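Local coordinates for DltD domain-containing protein (Beauveria bassiana, PDB 7D78), which is a polyketide thioesterase that acts as a cyclase forming medium-ring lactones, probably through an alpha/beta-hydrolase active site, at residues Pro188-Pro193 with Lys233-Thr238; Leu100-Gln105 with Tyr239-Trp244; Asn61-Met66 with Ile84-Ser89. One frame throughout, in Å; residues are numbered along the deposited sequence.

Contact 1. Residues Pro188-Pro193 with Lys233-Thr238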
# COMPACT_ATOMS: atom_id res chain seq x y z
N PRO A 188 9.39 5.29 17.30
CA PRO A 188 9.40 5.93 15.98
C PRO A 188 9.68 7.42 16.05
O PRO A 188 9.18 8.13 16.93
CB PRO A 188 7.98 5.66 15.44
CG PRO A 188 7.55 4.42 16.15
CD PRO A 188 8.18 4.47 17.51
N PHE A 189 10.47 7.91 15.11
CA PHE A 189 10.75 9.34 15.06
C PHE A 189 9.48 10.11 14.71
O PHE A 189 8.74 9.72 13.79
CB PHE A 189 11.86 9.62 14.04
CG PHE A 189 12.26 11.07 13.95
CD1 PHE A 189 12.99 11.67 14.96
CD2 PHE A 189 11.90 11.83 12.84
CE1 PHE A 189 13.36 13.00 14.86
CE2 PHE A 189 12.26 13.17 12.75
CZ PHE A 189 12.99 13.75 13.76
N MET A 190 9.21 11.18 15.45
CA MET A 190 8.06 12.05 15.24
C MET A 190 8.51 13.44 14.80
O MET A 190 9.59 13.91 15.17
CB MET A 190 7.21 12.18 16.50
CG MET A 190 6.85 10.87 17.16
SD MET A 190 5.71 9.93 16.13
CE MET A 190 4.18 10.83 16.36
N LEU A 191 7.67 14.11 14.03
CA LEU A 191 7.95 15.48 13.62
C LEU A 191 6.64 16.18 13.32
O LEU A 191 5.66 15.52 12.96
CB LEU A 191 8.87 15.51 12.39
CG LEU A 191 8.27 15.10 11.02
CD1 LEU A 191 9.24 15.48 9.92
CD2 LEU A 191 7.98 13.61 10.94
N PRO A 192 6.58 17.51 13.44
CA PRO A 192 5.42 18.24 12.94
C PRO A 192 5.30 18.06 11.44
O PRO A 192 6.31 18.07 10.74
CB PRO A 192 5.74 19.71 13.29
CG PRO A 192 6.90 19.67 14.21
CD PRO A 192 7.65 18.41 13.90
N PRO A 193 4.08 17.85 10.92
CA PRO A 193 3.93 17.71 9.46
C PRO A 193 4.37 18.94 8.69
O PRO A 193 4.63 18.83 7.48
CB PRO A 193 2.42 17.47 9.28
CG PRO A 193 1.83 17.31 10.64
CD PRO A 193 2.81 17.77 11.66
N LYS A 233 1.85 16.37 15.39
CA LYS A 233 3.03 15.58 15.06
C LYS A 233 2.58 14.36 14.28
O LYS A 233 1.45 13.90 14.44
CB LYS A 233 3.79 15.14 16.33
CG LYS A 233 2.95 14.31 17.31
CD LYS A 233 3.76 13.85 18.54
CE LYS A 233 2.91 12.96 19.46
NZ LYS A 233 3.67 12.43 20.64
N ILE A 234 3.47 13.86 13.40
CA ILE A 234 3.24 12.59 12.72
C ILE A 234 4.47 11.71 12.88
O ILE A 234 5.59 12.20 13.10
CB ILE A 234 2.92 12.77 11.21
CG1 ILE A 234 4.08 13.51 10.51
CG2 ILE A 234 1.58 13.47 11.03
CD1 ILE A 234 4.01 13.48 8.98
N ALA A 235 4.26 10.41 12.76
CA ALA A 235 5.39 9.49 12.62
C ALA A 235 6.05 9.70 11.26
O ALA A 235 5.37 9.76 10.23
CB ALA A 235 4.92 8.04 12.75
N LEU A 236 7.38 9.81 11.25
CA LEU A 236 8.11 9.90 9.99
C LEU A 236 7.75 8.76 9.04
O LEU A 236 7.71 8.96 7.81
CB LEU A 236 9.63 9.91 10.25
CG LEU A 236 10.53 10.18 9.04
CD1 LEU A 236 10.66 11.71 8.76
CD2 LEU A 236 11.89 9.55 9.25
N GLN A 237 7.46 7.57 9.57
CA GLN A 237 7.16 6.43 8.71
C GLN A 237 5.92 6.65 7.85
O GLN A 237 5.71 5.90 6.89
CB GLN A 237 6.99 5.15 9.54
CG GLN A 237 8.31 4.60 10.09
CD GLN A 237 9.35 4.34 8.99
OE1 GLN A 237 9.02 3.89 7.90
NE2 GLN A 237 10.62 4.63 9.30
N THR A 238 5.09 7.65 8.19
CA THR A 238 4.03 8.13 7.31
C THR A 238 4.56 8.29 5.90
O THR A 238 3.92 7.88 4.93
CB THR A 238 3.48 9.47 7.80
OG1 THR A 238 2.91 9.32 9.10
CG2 THR A 238 2.42 10.04 6.82
O HOH W 1 8.70 7.12 12.38
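L191 and I234 face each other as the antiparallel hydrogen-bonded pair of a two-residue strand pairing, bonded both ways: L191 N gives to I234 O at 3.0 Å, and I234 N gives to L191 O at 2.8 Å. A third bond, L236 N to F189 O (2.9 Å, 174° at the hydrogen), extends the pairing past the non-hydrogen-bonded pair M190 and A235. The side chains sort to the two faces. On that of L191 and I234, CD2 of L191 lies 3.9 Å from I234 CG1 and equally near L236 CD1, while P193 CG meets the other branch of I234, CG2. With chi1 at 73°, L191 CG is wedged between the residue's own N and C, which brings CD2 within 3.5 Å of I234 O. On the M190 and A235 face the methionine chain, bent at chi2 and chi3, curls back over the neighbouring strand: SD rests 3.6 Å from A235 CA, and CE reaches the extended K233 chain at CD, 3.7 Å away. F189 takes L236 CB at its ring edge, in plane. This small antiparallel sheet stands apart from the large mixed sheet of the alpha/beta-hydrolase fold, its two strands joined through helix 210-220. Beyond A235 the chain makes a type I turn to T238, where A235 O accepts from both T238 N and T238 OG1; helix 238-244 starts there, and its Y239 packs on L191 and I234. Water 1 donates to F189 O and accepts from Q237 N, bridging the strand to the turn. Farther out, D178 of helix 168-183 accepts from F189 N through OD1 and from Q237 NE2 through OD2, holding both segments to that helix.

Contact 2. Residues Leu100-Gln105 with Tyr239-Trp244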
# COMPACT_ATOMS: atom_id res chain seq x y z
N LEU A 100 0.58 7.72 12.76
CA LEU A 100 1.20 7.09 11.60
C LEU A 100 0.11 7.02 10.53
O LEU A 100 -0.79 6.19 10.60
CB LEU A 100 1.75 5.71 11.96
CG LEU A 100 2.28 4.81 10.82
CD1 LEU A 100 2.93 5.59 9.71
CD2 LEU A 100 3.27 3.79 11.36
N ILE A 101 0.20 7.89 9.53
CA ILE A 101 -0.89 8.05 8.58
C ILE A 101 -0.64 7.13 7.38
O ILE A 101 0.23 7.40 6.55
CB ILE A 101 -1.05 9.51 8.15
CG1 ILE A 101 -1.60 10.32 9.33
CG2 ILE A 101 -1.97 9.63 6.96
CD1 ILE A 101 -1.29 11.77 9.26
N ASP A 102 -1.39 6.03 7.32
CA ASP A 102 -1.29 5.04 6.26
C ASP A 102 -2.58 5.17 5.46
O ASP A 102 -3.63 4.68 5.89
CB ASP A 102 -1.14 3.62 6.82
CG ASP A 102 -0.93 2.58 5.75
OD1 ASP A 102 -1.12 2.88 4.55
OD2 ASP A 102 -0.55 1.44 6.10
N PRO A 103 -2.56 5.85 4.31
CA PRO A 103 -3.82 6.10 3.59
C PRO A 103 -4.50 4.82 3.16
O PRO A 103 -5.73 4.77 3.14
CB PRO A 103 -3.37 6.94 2.39
CG PRO A 103 -1.91 6.54 2.20
CD PRO A 103 -1.38 6.36 3.58
N LEU A 104 -3.73 3.78 2.82
CA LEU A 104 -4.37 2.52 2.42
C LEU A 104 -5.02 1.82 3.60
O LEU A 104 -6.05 1.16 3.43
CB LEU A 104 -3.34 1.61 1.74
CG LEU A 104 -2.77 2.14 0.41
CD1 LEU A 104 -1.74 1.17 -0.15
CD2 LEU A 104 -3.87 2.40 -0.61
N GLN A 105 -4.46 1.95 4.81
CA GLN A 105 -5.14 1.40 5.98
C GLN A 105 -6.40 2.20 6.29
O GLN A 105 -7.42 1.62 6.68
CB GLN A 105 -4.22 1.39 7.21
CG GLN A 105 -4.87 0.62 8.36
CD GLN A 105 -5.28 -0.79 7.95
OE1 GLN A 105 -4.43 -1.60 7.57
NE2 GLN A 105 -6.58 -1.09 8.01
N TYR A 239 5.77 8.86 5.78
CA TYR A 239 6.32 9.13 4.47
C TYR A 239 6.63 7.85 3.70
O TYR A 239 6.64 7.86 2.47
CB TYR A 239 7.57 10.00 4.61
CG TYR A 239 7.28 11.35 5.25
CD1 TYR A 239 6.07 12.00 5.03
CD2 TYR A 239 8.23 11.97 6.05
CE1 TYR A 239 5.81 13.25 5.62
CE2 TYR A 239 7.99 13.20 6.63
CZ TYR A 239 6.79 13.84 6.41
OH TYR A 239 6.59 15.08 7.00
N GLN A 240 6.92 6.75 4.41
CA GLN A 240 7.06 5.47 3.74
C GLN A 240 5.74 5.02 3.13
O GLN A 240 5.69 4.55 1.98
CB GLN A 240 7.59 4.42 4.72
CG GLN A 240 7.70 3.01 4.14
CD GLN A 240 8.73 2.92 3.03
OE1 GLN A 240 8.39 3.00 1.83
NE2 GLN A 240 9.98 2.78 3.40
N LYS A 241 4.64 5.15 3.89
CA LYS A 241 3.33 4.81 3.35
C LYS A 241 2.98 5.68 2.15
O LYS A 241 2.41 5.20 1.17
CB LYS A 241 2.26 4.95 4.44
CG LYS A 241 2.59 4.23 5.76
CD LYS A 241 2.95 2.76 5.49
CE LYS A 241 3.41 2.04 6.76
NZ LYS A 241 3.73 0.60 6.47
N LEU A 242 3.32 6.97 2.21
CA LEU A 242 3.03 7.85 1.09
C LEU A 242 3.90 7.53 -0.12
O LEU A 242 3.49 7.79 -1.25
CB LEU A 242 3.23 9.32 1.50
CG LEU A 242 2.35 9.80 2.67
CD1 LEU A 242 2.56 11.29 2.89
CD2 LEU A 242 0.87 9.50 2.37
N ALA A 243 5.10 6.97 0.10
CA ALA A 243 5.93 6.59 -1.04
C ALA A 243 5.29 5.48 -1.85
O ALA A 243 5.39 5.46 -3.08
CB ALA A 243 7.32 6.17 -0.56
N TRP A 244 4.65 4.53 -1.15
CA TRP A 244 4.01 3.38 -1.79
C TRP A 244 2.73 3.78 -2.51
O TRP A 244 2.41 3.22 -3.57
CB TRP A 244 3.67 2.32 -0.75
CG TRP A 244 4.78 1.66 0.06
CD1 TRP A 244 4.70 1.26 1.36
CD2 TRP A 244 6.10 1.29 -0.39
NE1 TRP A 244 5.87 0.66 1.75
CE2 TRP A 244 6.74 0.66 0.70
CE3 TRP A 244 6.78 1.41 -1.60
CZ2 TRP A 244 8.05 0.18 0.62
CZ3 TRP A 244 8.07 0.92 -1.69
CH2 TRP A 244 8.70 0.32 -0.58
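The backbones come nearest at D102 and K241, 5.5 Å between CA atoms, where the residues leading into helix 103-118 pass the flank of helix 238-244. K241 carries most of the contact with its aliphatic chain, whose CG and CD lie obliquely across the D102 side chain. K241 CG is 3.9 Å from D102 CG, and K241 CD is 3.8 Å from D102 OD2. The lysine is bent at chi2 (-52°), so that its middle carbons lie against the aspartate before the extended end runs on. D102 OD2 and K241 NZ, 4.4 Å from each other, are too far apart for a salt bridge. The ammonium instead pairs with E108 of the second subunit, whose OE2 also accepts from W244 NE1, so one carboxylate of the partner chain ties two residues of helix 238-244. The L100 side chain crosses K241 at about a right angle, CD1 nearest CG. I101 O lies 3.8 Å from K241 CB and, although buried here, has no polar partner in the model. Nearer the root of the lysine, P103 presents CD to both K241 CB and L242 CD2, 4.0 Å from each; F135 of helix 135-146 packs on P103 and L242 alike. The D102 carboxylate has a second task: with CG anti to the backbone N (chi1 -176°), OD1 turns back to accept weak bonds from Q105 N at 3.5 Å and L104 N at 3.3 Å. D102 is thus the N-cap of helix 103-118, followed by proline in the first turn, and this N-cap residue packs, at the interface with the second subunit, against a helix from the long insertion that the alpha/beta-hydrolase chain makes between strands 150-156 and 259-264.

Contact 3. Residues Asn61-Met66 with Ile84-Ser89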
# COMPACT_ATOMS: atom_id res chain seq x y z
N ASN A 61 -3.76 14.15 9.21
CA ASN A 61 -3.51 14.28 10.65
C ASN A 61 -4.55 15.16 11.35
O ASN A 61 -4.33 15.55 12.50
CB ASN A 61 -2.11 14.84 10.95
CG ASN A 61 -1.56 14.34 12.28
OD1 ASN A 61 -1.80 13.19 12.67
ND2 ASN A 61 -0.82 15.20 12.99
N CYS A 62 -5.67 15.47 10.70
CA CYS A 62 -6.69 16.31 11.31
C CYS A 62 -7.64 15.48 12.16
O CYS A 62 -7.84 14.29 11.93
CB CYS A 62 -7.48 17.06 10.24
SG CYS A 62 -6.41 18.15 9.28
N VAL A 63 -8.23 16.15 13.16
CA VAL A 63 -9.20 15.51 14.03
C VAL A 63 -10.60 15.95 13.61
O VAL A 63 -10.79 16.97 12.94
CB VAL A 63 -8.94 15.80 15.54
CG1 VAL A 63 -7.62 15.16 15.98
CG2 VAL A 63 -8.96 17.30 15.85
N LYS A 64 -11.59 15.15 14.01
CA LYS A 64 -12.96 15.34 13.55
C LYS A 64 -13.54 16.68 13.97
O LYS A 64 -14.48 17.17 13.33
CB LYS A 64 -13.84 14.19 14.07
CG LYS A 64 -13.81 14.04 15.61
CD LYS A 64 -14.29 12.67 16.06
CE LYS A 64 -14.37 12.57 17.59
NZ LYS A 64 -13.06 12.95 18.20
N GLU A 65 -13.00 17.30 15.03
CA GLU A 65 -13.51 18.57 15.55
C GLU A 65 -13.12 19.77 14.71
O GLU A 65 -13.68 20.85 14.90
CB GLU A 65 -13.03 18.79 16.99
CG GLU A 65 -13.63 17.82 18.00
CD GLU A 65 -12.90 16.48 18.04
OE1 GLU A 65 -11.85 16.35 17.36
OE2 GLU A 65 -13.38 15.57 18.75
N MET A 66 -12.16 19.62 13.79
CA MET A 66 -11.71 20.74 12.98
C MET A 66 -12.65 20.90 11.79
O MET A 66 -12.72 20.02 10.93
CB MET A 66 -10.28 20.51 12.50
CG MET A 66 -9.28 20.38 13.64
SD MET A 66 -7.70 19.67 13.10
CE MET A 66 -7.22 20.79 11.85
N ILE A 84 -18.65 11.90 11.53
CA ILE A 84 -17.27 12.39 11.46
C ILE A 84 -16.45 11.58 12.44
O ILE A 84 -16.88 11.37 13.58
CB ILE A 84 -17.17 13.89 11.79
CG1 ILE A 84 -18.42 14.66 11.38
CG2 ILE A 84 -15.94 14.52 11.14
CD1 ILE A 84 -18.37 16.10 11.84
N TYR A 85 -15.28 11.11 12.01
CA TYR A 85 -14.49 10.23 12.86
C TYR A 85 -13.02 10.61 12.79
O TYR A 85 -12.55 11.25 11.84
CB TYR A 85 -14.67 8.74 12.45
CG TYR A 85 -14.04 8.42 11.10
CD1 TYR A 85 -14.71 8.67 9.92
CD2 TYR A 85 -12.74 7.90 11.03
CE1 TYR A 85 -14.12 8.40 8.68
CE2 TYR A 85 -12.14 7.64 9.81
CZ TYR A 85 -12.83 7.89 8.64
OH TYR A 85 -12.23 7.62 7.44
N ASP A 86 -12.30 10.24 13.85
CA ASP A 86 -10.84 10.33 13.88
C ASP A 86 -10.26 9.08 13.24
O ASP A 86 -10.52 7.97 13.73
CB ASP A 86 -10.32 10.47 15.30
CG ASP A 86 -10.62 11.84 15.92
OD1 ASP A 86 -10.70 12.83 15.16
OD2 ASP A 86 -10.73 11.93 17.16
N PRO A 87 -9.49 9.19 12.16
CA PRO A 87 -8.91 7.98 11.56
C PRO A 87 -7.95 7.28 12.51
O PRO A 87 -7.55 7.80 13.55
CB PRO A 87 -8.19 8.51 10.31
CG PRO A 87 -8.84 9.86 10.03
CD PRO A 87 -9.14 10.41 11.41
N ARG A 88 -7.57 6.07 12.11
CA ARG A 88 -6.66 5.23 12.87
C ARG A 88 -5.42 5.99 13.34
O ARG A 88 -4.78 6.70 12.55
CB ARG A 88 -6.25 4.03 12.01
CG ARG A 88 -5.26 3.10 12.71
CD ARG A 88 -4.82 2.00 11.77
NE ARG A 88 -5.93 1.12 11.42
CZ ARG A 88 -6.05 -0.13 11.87
NH1 ARG A 88 -5.14 -0.62 12.69
NH2 ARG A 88 -7.08 -0.87 11.50
N SER A 89 -5.10 5.86 14.63
CA SER A 89 -3.93 6.40 15.33
C SER A 89 -3.99 7.91 15.53
O SER A 89 -2.98 8.51 15.92
CB SER A 89 -2.61 6.03 14.62
OG SER A 89 -2.32 6.95 13.59
O HOH W 2 -10.18 14.32 18.37
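The D86 carboxylate is gripped by K64 in two ways: the backbone N meets OD1 nearly head-on at 2.7 Å, whereas NZ comes from above the carboxylate plane, 49° out of it, to reach OD2 at 2.7 Å. At the E65 carboxylate, K64 NZ meets E65 OE2 on its syn side at 2.7 Å and is less tilted. K64, E65 and D86 thus form a salt-bridge network in the alpha/beta-hydrolase core, joining the loop between strand 51-57 and helix 68-77 to the segment that carries the last part of strand 81-86 and the loop beyond. D92 completes the cluster, pairing with K64 NZ through OD2 and giving its backbone N to D86 OD2. With carboxylates of three residues around it, the ammonium is probably kept charged, and it probably offsets the like charges of E65 OE1 and D86 OD1, 4.3 Å apart. Water 2 donates to both E65 OE1 and D86 OD2. With chi1 of 56° the lysine's CG stands over its own backbone, flanked by N and C; the chain then runs past the aspartate at about a right angle and bends only at chi4, which swings NZ over the carboxylate. V63 lies side by side with D86, and V63 CB is 3.5 Å from D86 OD1. Residues 63-66 form a type I turn closed by M66 N to V63 O, and M66 SD accepts a weak bond from V63 N, 3.6 Å away.

From the N terminus, contact 3 closes first, a short loop from 61-66 through helix 68-77 to 84-89. The chain then enters 100-105, which opens the long loop of contact 2; contact 1 is nested inside it, joining 188-193 to 233-238 before 239-244 closes the outer loop. Neighbouring contacts also touch. T238 OG1 probably bonds I101 N, linking contacts 1 and 2. N61 ND2 probably bonds K233 O, linking contacts 3 and 1, and S89 OG lies 3.1 Å from L100 N between contacts 3 and 2. Together they tie loops of the central sheet to the small sheet and helices packed beside it.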